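Local structure of subtilase cytotoxin subunit A (Escherichia coli, 2IY9) at residues Glu144-Ile149 with Asp174-Ala179; Ala179-Asp184 with Ser269-Ala274; Arg217-Ala222 with Asn245-Ala250. The protein cleaves the host endoplasmic reticulum chaperone BiP as the serine protease subunit of an AB5 toxin, causing a stress response and eventual cell death. All coordinates share one frame; numbering follows the deposited sequence.

Interaction 1 (Glu144-Ile149 with Asp174-Ala179); sequences EKIINI and DRLIVA
I147 and I177 face each other in neighbouring parallel strands. Their side chains cross at a slant, CD1 of I147 against CG1 of I177. Four backbone bonds stitch the pair together. L176 N gives to K145 O, and I147 N returns a bond to L176 O. V178 N then gives to I147 O at 2.8 Å, and I149 N to V178 O.

Side chains alternate between the two faces of the sheet. On the face of I147 and I177, I149 CD1 also packs on I177 CG2 at 3.7 Å. Helix 125-134 covers this face. On the other, I146 CD1 meets L176 CD1 at 4.1 Å, the two side chains pointing the same way, while I146 CG2 touches V178 CG2. Helices 271-288 and 294-304 cover that second face.

R175 precedes strand 176-179 and reaches back to E144. R175 CB lies 3.5 Å from K145 O and also touches I147 CD1. CG lies equally far from the carbonyl oxygens of E144 and K145, both on one side of it. R175 CD sits 3.5 Å from E144 O, the chain being extended from CG to NE. At the tip, R175 NH1 gives E144 O a weak bond of 2.9 Å, bent to 139°. NH1 also bonds the carbonyl of E143.

K145 reaches D174 instead. CG is anti to the backbone N (chi1 -167°), and the bend at chi4 (66°) turns K145 NZ onto an in-plane lone pair of D174 O at 2.9 Å. A292 O and P290 O also take bonds from NZ, so three carbonyls grip this buried amine.

Helix 160-172 joins the two strands. This is a beta-alpha-beta crossover in the parallel sheet of the subtilisin-like fold.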
loop_
_atom_site.group_PDB
_atom_site.type_symbol
_atom_site.label_atom_id
_atom_site.label_comp_id
_atom_site.label_asym_id
_atom_site.label_seq_id
_atom_site.Cartn_x
_atom_site.Cartn_y
_atom_site.Cartn_z
ATOM N N GLU A 144 -3.627 -11.673 4.769
ATOM C CA GLU A 144 -3.243 -11.268 3.400
ATOM C C GLU A 144 -4.443 -10.838 2.530
ATOM O O GLU A 144 -4.470 -11.043 1.303
ATOM C CB GLU A 144 -2.380 -12.348 2.727
ATOM C CG GLU A 144 -1.132 -12.718 3.532
ATOM C CD GLU A 144 -0.064 -13.382 2.693
ATOM O OE1 GLU A 144 0.157 -14.593 2.869
ATOM O OE2 GLU A 144 0.564 -12.696 1.863
ATOM N N LYS A 145 -5.436 -10.243 3.186
ATOM C CA LYS A 145 -6.566 -9.609 2.512
ATOM C C LYS A 145 -6.111 -8.283 1.894
ATOM O O LYS A 145 -6.522 -7.904 0.776
ATOM C CB LYS A 145 -7.675 -9.338 3.534
ATOM C CG LYS A 145 -9.024 -8.970 2.935
ATOM C CD LYS A 145 -10.031 -8.662 4.032
ATOM C CE LYS A 145 -11.446 -8.467 3.488
ATOM N NZ LYS A 145 -12.025 -9.733 2.908
ATOM N N ILE A 146 -5.290 -7.568 2.660
ATOM C CA ILE A 146 -4.719 -6.315 2.214
ATOM C C ILE A 146 -3.306 -6.594 1.735
ATOM O O ILE A 146 -2.456 -7.030 2.511
ATOM C CB ILE A 146 -4.694 -5.238 3.327
ATOM C CG1 ILE A 146 -6.094 -5.019 3.933
ATOM C CG2 ILE A 146 -4.080 -3.938 2.782
ATOM C CD1 ILE A 146 -7.243 -4.883 2.888
ATOM N N ILE A 147 -3.082 -6.325 0.450
ATOM C CA ILE A 147 -1.824 -6.607 -0.223
ATOM C C ILE A 147 -1.109 -5.308 -0.604
ATOM O O ILE A 147 -1.573 -4.558 -1.468
ATOM C CB ILE A 147 -2.065 -7.474 -1.500
ATOM C CG1 ILE A 147 -2.822 -8.771 -1.151
ATOM C CG2 ILE A 147 -0.746 -7.800 -2.203
ATOM C CD1 ILE A 147 -3.446 -9.441 -2.376
ATOM N N ASN A 148 0.031 -5.060 0.038
ATOM C CA ASN A 148 0.792 -3.831 -0.172
ATOM C C ASN A 148 1.845 -3.987 -1.249
ATOM O O ASN A 148 2.760 -4.825 -1.144
ATOM C CB ASN A 148 1.458 -3.391 1.128
ATOM C CG ASN A 148 2.147 -2.044 1.001
ATOM O OD1 ASN A 148 3.341 -1.950 0.650
ATOM N ND2 ASN A 148 1.391 -0.991 1.248
ATOM N N ILE A 149 1.715 -3.164 -2.285
ATOM C CA ILE A 149 2.676 -3.149 -3.375
ATOM C C ILE A 149 3.210 -1.716 -3.533
ATOM O O ILE A 149 2.720 -0.934 -4.352
ATOM C CB ILE A 149 2.057 -3.711 -4.682
ATOM C CG1 ILE A 149 1.354 -5.053 -4.374
ATOM C CG2 ILE A 149 3.137 -3.831 -5.785
ATOM C CD1 ILE A 149 1.049 -5.952 -5.563
ATOM N N ASP A 174 -12.583 -10.497 -2.636
ATOM C CA ASP A 174 -12.087 -10.884 -1.315
ATOM C C ASP A 174 -10.858 -10.095 -0.872
ATOM O O ASP A 174 -10.686 -9.824 0.320
ATOM C CB ASP A 174 -11.832 -12.395 -1.233
ATOM C CG ASP A 174 -10.956 -12.922 -2.370
ATOM O OD1 ASP A 174 -10.597 -12.154 -3.297
ATOM O OD2 ASP A 174 -10.627 -14.129 -2.328
ATOM N N ARG A 175 -10.013 -9.713 -1.821
ATOM C CA ARG A 175 -8.735 -9.071 -1.472
ATOM C C ARG A 175 -8.541 -7.748 -2.197
ATOM O O ARG A 175 -9.134 -7.516 -3.259
ATOM C CB ARG A 175 -7.557 -10.003 -1.772
ATOM C CG ARG A 175 -7.690 -11.378 -1.139
ATOM C CD ARG A 175 -6.450 -12.251 -1.376
ATOM N NE ARG A 175 -6.723 -13.628 -0.979
ATOM C CZ ARG A 175 -6.628 -14.087 0.267
ATOM N NH1 ARG A 175 -6.239 -13.290 1.252
ATOM N NH2 ARG A 175 -6.902 -15.359 0.522
ATOM N N LEU A 176 -7.698 -6.894 -1.610
ATOM C CA LEU A 176 -7.372 -5.602 -2.171
ATOM C C LEU A 176 -5.885 -5.449 -2.390
ATOM O O LEU A 176 -5.082 -5.896 -1.573
ATOM C CB LEU A 176 -7.835 -4.472 -1.255
ATOM C CG LEU A 176 -9.347 -4.277 -1.190
ATOM C CD1 LEU A 176 -9.651 -3.315 -0.075
ATOM C CD2 LEU A 176 -9.916 -3.813 -2.565
ATOM N N ILE A 177 -5.534 -4.794 -3.490
ATOM C CA ILE A 177 -4.138 -4.463 -3.761
ATOM C C ILE A 177 -3.968 -2.962 -3.637
ATOM O O ILE A 177 -4.648 -2.182 -4.320
ATOM C CB ILE A 177 -3.680 -4.938 -5.139
ATOM C CG1 ILE A 177 -3.641 -6.473 -5.162
ATOM C CG2 ILE A 177 -2.306 -4.371 -5.479
ATOM C CD1 ILE A 177 -3.212 -7.031 -6.483
ATOM N N VAL A 178 -3.086 -2.575 -2.730
ATOM C CA VAL A 178 -2.759 -1.176 -2.531
ATOM C C VAL A 178 -1.442 -0.938 -3.266
ATOM O O VAL A 178 -0.406 -1.511 -2.910
ATOM C CB VAL A 178 -2.668 -0.831 -1.032
ATOM C CG1 VAL A 178 -2.574 0.691 -0.837
ATOM C CG2 VAL A 178 -3.894 -1.383 -0.294
ATOM N N ALA A 179 -1.518 -0.122 -4.319
ATOM C CA ALA A 179 -0.433 0.024 -5.295
ATOM C C ALA A 179 0.036 1.468 -5.459
ATOM O O ALA A 179 -0.765 2.353 -5.742
ATOM C CB ALA A 179 -0.877 -0.525 -6.630
#

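Interaction 2 (Ala179-Asp184 with Ser269-Ala274); sequences AAVGND and SGTSEA
A180 and T271 bring the end of strand 176-180 against the start of helix 271-288. By analogy with other subtilases, this is the oxyanion-hole region. The helix start carries S272, the assigned nucleophile of the charge relay system.

A180 points its CB at T271, 3.5 Å from T271 O and close to OG1. V181 follows with a smaller touch. V181 CG2 meets T271 CG2 at 4.0 Å, the two side chains crossing at about a right angle.

G182, with a positive phi (99°), gives a weak bond from its N to T271 OG1, 3.2 Å long.

N183 makes the strongest polar link, to T271, the residue that buries most here. N183 OD1 takes two bonds. T271 N comes to OD1 of N183 in the amide plane, on a lone pair, at 2.9 Å and almost straight (173°). T271 OG1 donates from above that plane. The threonine hydroxyl lies between its own backbone N and carbonyl carbon (chi1 59°), which puts it within range of both OD1 and G182 N. Together the two bonds fix the rotation of the asparagine amide and direct ND2 to a water. G270, at the N-cap position, brings its CA to 4.0 Å from N183 ND2.

H89 of the charge relay system touches S272. In subtilases the asparagine side-chain amide at this place and the backbone N of the catalytic serine form the oxyanion hole. N183 ND2 and S272 N are consistent with that. One water bridges them, taking bonds from N183 ND2 and S272 N, each 3.0 Å long, and donates to E273 OE1 at 2.7 Å.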
loop_
_atom_site.group_PDB
_atom_site.type_symbol
_atom_site.label_atom_id
_atom_site.label_comp_id
_atom_site.label_asym_id
_atom_site.label_seq_id
_atom_site.Cartn_x
_atom_site.Cartn_y
_atom_site.Cartn_z
ATOM N N ALA A 179 -1.518 -0.122 -4.319
ATOM C CA ALA A 179 -0.433 0.024 -5.295
ATOM C C ALA A 179 0.036 1.468 -5.459
ATOM O O ALA A 179 -0.765 2.353 -5.742
ATOM C CB ALA A 179 -0.877 -0.525 -6.630
ATOM N N ALA A 180 1.344 1.691 -5.289
ATOM C CA ALA A 180 1.953 3.011 -5.503
ATOM C C ALA A 180 1.871 3.376 -6.984
ATOM O O ALA A 180 2.083 2.509 -7.841
ATOM C CB ALA A 180 3.419 2.990 -5.049
ATOM N N VAL A 181 1.578 4.643 -7.283
ATOM C CA VAL A 181 1.514 5.084 -8.686
ATOM C C VAL A 181 2.910 5.407 -9.238
ATOM O O VAL A 181 3.069 5.658 -10.435
ATOM C CB VAL A 181 0.532 6.259 -8.914
ATOM C CG1 VAL A 181 -0.890 5.827 -8.592
ATOM C CG2 VAL A 181 0.927 7.506 -8.115
ATOM N N GLY A 182 3.907 5.413 -8.355
ATOM C CA GLY A 182 5.302 5.600 -8.774
ATOM C C GLY A 182 5.813 7.012 -8.603
ATOM O O GLY A 182 5.035 7.957 -8.440
ATOM N N ASN A 183 7.136 7.154 -8.629
ATOM C CA ASN A 183 7.763 8.460 -8.435
ATOM C C ASN A 183 8.287 9.046 -9.741
ATOM O O ASN A 183 8.397 8.329 -10.736
ATOM C CB ASN A 183 8.896 8.365 -7.423
ATOM C CG ASN A 183 8.417 7.980 -6.030
ATOM O OD1 ASN A 183 7.232 8.069 -5.713
ATOM N ND2 ASN A 183 9.346 7.563 -5.191
ATOM N N ASP A 184 8.592 10.347 -9.692
ATOM C CA ASP A 184 9.263 11.175 -10.728
ATOM C C ASP A 184 8.411 12.372 -11.165
ATOM O O ASP A 184 8.825 13.171 -12.008
ATOM C CB ASP A 184 9.805 10.384 -11.931
ATOM C CG ASP A 184 8.708 9.890 -12.879
ATOM O OD1 ASP A 184 7.531 10.285 -12.743
ATOM O OD2 ASP A 184 9.032 9.063 -13.753
ATOM N N SER A 269 10.683 10.226 1.021
ATOM C CA SER A 269 9.507 10.851 0.446
ATOM C C SER A 269 9.148 10.072 -0.808
ATOM O O SER A 269 10.040 9.578 -1.527
ATOM C CB SER A 269 9.793 12.313 0.096
ATOM O OG SER A 269 10.047 13.067 1.273
ATOM N N GLY A 270 7.849 9.939 -1.050
ATOM C CA GLY A 270 7.354 9.365 -2.289
ATOM C C GLY A 270 6.145 8.466 -2.117
ATOM O O GLY A 270 5.580 8.338 -1.021
ATOM N N THR A 271 5.769 7.820 -3.209
ATOM C CA THR A 271 4.548 7.012 -3.242
ATOM C C THR A 271 4.675 5.649 -2.554
ATOM O O THR A 271 3.667 5.059 -2.182
ATOM C CB THR A 271 4.046 6.803 -4.686
ATOM O OG1 THR A 271 5.058 6.145 -5.448
ATOM C CG2 THR A 271 3.687 8.146 -5.339
ATOM N N SER A 272 5.899 5.142 -2.388
ATOM C CA SER A 272 6.091 3.881 -1.654
ATOM C C SER A 272 5.590 4.044 -0.219
ATOM O O SER A 272 4.791 3.234 0.282
ATOM C CB SER A 272 7.566 3.460 -1.648
ATOM O OG SER A 272 8.019 3.134 -2.955
ATOM N N GLU A 273 6.052 5.111 0.427
ATOM C CA GLU A 273 5.673 5.420 1.811
ATOM C C GLU A 273 4.168 5.677 1.950
ATOM O O GLU A 273 3.526 5.189 2.895
ATOM C CB GLU A 273 6.448 6.649 2.294
ATOM C CG GLU A 273 7.953 6.421 2.465
ATOM C CD GLU A 273 8.767 6.515 1.176
ATOM O OE1 GLU A 273 8.213 6.773 0.076
ATOM O OE2 GLU A 273 9.998 6.318 1.265
ATOM N N ALA A 274 3.621 6.455 1.014
ATOM C CA ALA A 274 2.189 6.775 0.991
ATOM C C ALA A 274 1.342 5.506 0.872
ATOM O O ALA A 274 0.348 5.350 1.560
ATOM C CB ALA A 274 1.870 7.737 -0.166
HETATM O O HOH W 1 8.638 6.290 -2.591
#

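Interaction 3 (Arg217-Ala222 with Asn245-Ala250); sequences RVAALA and NWVDIA
R217 and D248 meet through one carboxylate oxygen. OD2 of D248 takes two bonds from the same arginine. R217 N reaches the anti lone pair of D248 OD2 at 2.8 Å. R217 NH1 reaches the syn lone pair of D248 OD2, also at 2.8 Å, and completes a salt bridge. The oxygen lies near the guanidinium plane, at its edge, while the carboxylate plane is turned 66° from it. The arginine CG is anti to the carbonyl carbon (chi1 -60°), and the chain then runs extended to NE. Its CB, CG and CD thus pass alongside OD2, and R217 CD lies 3.5 Å from W246 O.

The other guanidinium nitrogens are also used. NE gives to A200 O. NH2 gives to Y202 O and forms a salt bridge with D213.

R217 O is an acceptor for two neighbours. D248 N binds R217 O at 2.8 Å, tilted from the carbonyl plane. I249 N gives R217 O a longer bond, 3.2 Å. R217 O thus takes the N-H groups of two consecutive residues just where regular parallel pairing begins. A219 N gives to I249 O at 2.9 Å with a nearly straight bond (166°).

Small apolar groups fill in beside the bonds. V247 CG1 presses on A219 CB at 3.5 Å. L221 CD2 sits on A250 CB, and V218 CG2 lies beside I249 CG2 on the other face. Helix 271-288 covers V218 there.

With D248 and D213 both paired to it, the buried arginine probably stays charged. Its side chain and its backbone bind the same residue, D248, which ties the last strand of the sheet, 249-252, to strand 215-221.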
loop_
_atom_site.group_PDB
_atom_site.type_symbol
_atom_site.label_atom_id
_atom_site.label_comp_id
_atom_site.label_asym_id
_atom_site.label_seq_id
_atom_site.Cartn_x
_atom_site.Cartn_y
_atom_site.Cartn_z
ATOM N N ARG A 217 -5.017 2.826 -6.006
ATOM C CA ARG A 217 -3.816 3.477 -6.549
ATOM C C ARG A 217 -3.528 4.719 -5.727
ATOM O O ARG A 217 -4.374 5.595 -5.614
ATOM C CB ARG A 217 -4.038 3.881 -8.018
ATOM C CG ARG A 217 -4.351 2.706 -8.943
ATOM C CD ARG A 217 -5.213 3.120 -10.154
ATOM N NE ARG A 217 -5.628 1.919 -10.882
ATOM C CZ ARG A 217 -6.716 1.217 -10.594
ATOM N NH1 ARG A 217 -7.533 1.624 -9.620
ATOM N NH2 ARG A 217 -7.007 0.124 -11.291
ATOM N N VAL A 218 -2.328 4.785 -5.160
ATOM C CA VAL A 218 -2.008 5.778 -4.143
ATOM C C VAL A 218 -0.938 6.781 -4.621
ATOM O O VAL A 218 0.137 6.381 -5.074
ATOM C CB VAL A 218 -1.561 5.087 -2.818
ATOM C CG1 VAL A 218 -1.174 6.131 -1.750
ATOM C CG2 VAL A 218 -2.669 4.150 -2.273
ATOM N N ALA A 219 -1.256 8.072 -4.519
ATOM C CA ALA A 219 -0.287 9.166 -4.732
ATOM C C ALA A 219 0.208 9.754 -3.401
ATOM O O ALA A 219 -0.423 9.560 -2.358
ATOM C CB ALA A 219 -0.912 10.263 -5.581
ATOM N N ALA A 220 1.305 10.520 -3.457
ATOM C CA ALA A 220 1.997 11.001 -2.246
ATOM C C ALA A 220 1.830 12.504 -2.028
ATOM O O ALA A 220 2.020 13.305 -2.955
ATOM C CB ALA A 220 3.468 10.656 -2.317
ATOM N N LEU A 221 1.472 12.867 -0.799
ATOM C CA LEU A 221 1.244 14.263 -0.425
ATOM C C LEU A 221 2.437 14.852 0.296
ATOM O O LEU A 221 3.139 14.152 1.036
ATOM C CB LEU A 221 0.031 14.370 0.500
ATOM C CG LEU A 221 -1.322 14.003 -0.102
ATOM C CD1 LEU A 221 -2.376 13.864 0.981
ATOM C CD2 LEU A 221 -1.741 15.025 -1.179
ATOM N N ALA A 222 2.632 16.154 0.101
ATOM C CA ALA A 222 3.576 16.936 0.899
ATOM C C ALA A 222 3.081 17.028 2.340
ATOM O O ALA A 222 1.891 16.860 2.614
ATOM C CB ALA A 222 3.733 18.329 0.305
ATOM N N ASN A 245 -8.244 9.773 -12.826
ATOM C CA ASN A 245 -8.564 8.454 -13.413
ATOM C C ASN A 245 -7.413 7.423 -13.402
ATOM O O ASN A 245 -7.592 6.279 -13.840
ATOM C CB ASN A 245 -9.163 8.590 -14.823
ATOM C CG ASN A 245 -10.209 7.528 -15.114
ATOM O OD1 ASN A 245 -10.300 7.020 -16.238
ATOM N ND2 ASN A 245 -11.007 7.187 -14.106
ATOM N N TRP A 246 -6.244 7.835 -12.900
ATOM C CA TRP A 246 -5.104 6.928 -12.726
ATOM C C TRP A 246 -4.606 6.862 -11.270
ATOM O O TRP A 246 -3.647 6.149 -10.977
ATOM C CB TRP A 246 -3.951 7.323 -13.655
ATOM C CG TRP A 246 -4.295 7.204 -15.100
ATOM C CD1 TRP A 246 -4.938 8.134 -15.875
ATOM C CD2 TRP A 246 -4.018 6.088 -15.951
ATOM N NE1 TRP A 246 -5.072 7.663 -17.166
ATOM C CE2 TRP A 246 -4.516 6.410 -17.239
ATOM C CE3 TRP A 246 -3.405 4.843 -15.751
ATOM C CZ2 TRP A 246 -4.423 5.525 -18.320
ATOM C CZ3 TRP A 246 -3.298 3.967 -16.835
ATOM C CH2 TRP A 246 -3.802 4.320 -18.104
ATOM N N VAL A 247 -5.271 7.604 -10.383
ATOM C CA VAL A 247 -4.932 7.662 -8.958
ATOM C C VAL A 247 -6.250 7.670 -8.178
ATOM O O VAL A 247 -7.125 8.499 -8.451
ATOM C CB VAL A 247 -4.114 8.948 -8.617
ATOM C CG1 VAL A 247 -3.817 9.033 -7.119
ATOM C CG2 VAL A 247 -2.804 9.032 -9.459
ATOM N N ASP A 248 -6.392 6.756 -7.214
ATOM C CA ASP A 248 -7.632 6.655 -6.422
ATOM C C ASP A 248 -7.656 7.544 -5.172
ATOM O O ASP A 248 -8.712 8.062 -4.787
ATOM C CB ASP A 248 -7.897 5.196 -6.028
ATOM C CG ASP A 248 -8.115 4.302 -7.239
ATOM O OD1 ASP A 248 -9.091 4.531 -7.986
ATOM O OD2 ASP A 248 -7.297 3.385 -7.457
ATOM N N ILE A 249 -6.492 7.712 -4.549
ATOM C CA ILE A 249 -6.374 8.416 -3.272
ATOM C C ILE A 249 -4.947 8.935 -3.111
ATOM O O ILE A 249 -3.990 8.344 -3.642
ATOM C CB ILE A 249 -6.749 7.483 -2.071
ATOM C CG1 ILE A 249 -7.061 8.295 -0.804
ATOM C CG2 ILE A 249 -5.652 6.424 -1.815
ATOM C CD1 ILE A 249 -7.706 7.470 0.317
ATOM N N ALA A 250 -4.813 10.035 -2.376
ATOM C CA ALA A 250 -3.508 10.532 -1.986
ATOM C C ALA A 250 -3.348 10.425 -0.476
ATOM O O ALA A 250 -4.308 10.573 0.292
ATOM C CB ALA A 250 -3.304 11.973 -2.465
#

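All three contacts involve one parallel sheet; interaction 2 joins the end of its strand 176-180 to the helix that carries S272. Interactions 1 and 2 share A179, and I149 O and A180 N are 3.1 Å apart, a probable hydrogen bond. Interaction 3 continues the sheet: A179 O and V218 N lie 2.9 Å apart, another probable bond. Centres of interactions 2 and 3 are about 9 Å apart; that of interaction 1 is about 16 Å from each. The side chain of S272 is about 3 Å from that of H89. The side chain of N148 is about 5 Å from that of D52; that of V218 is about 9 Å from that of S272.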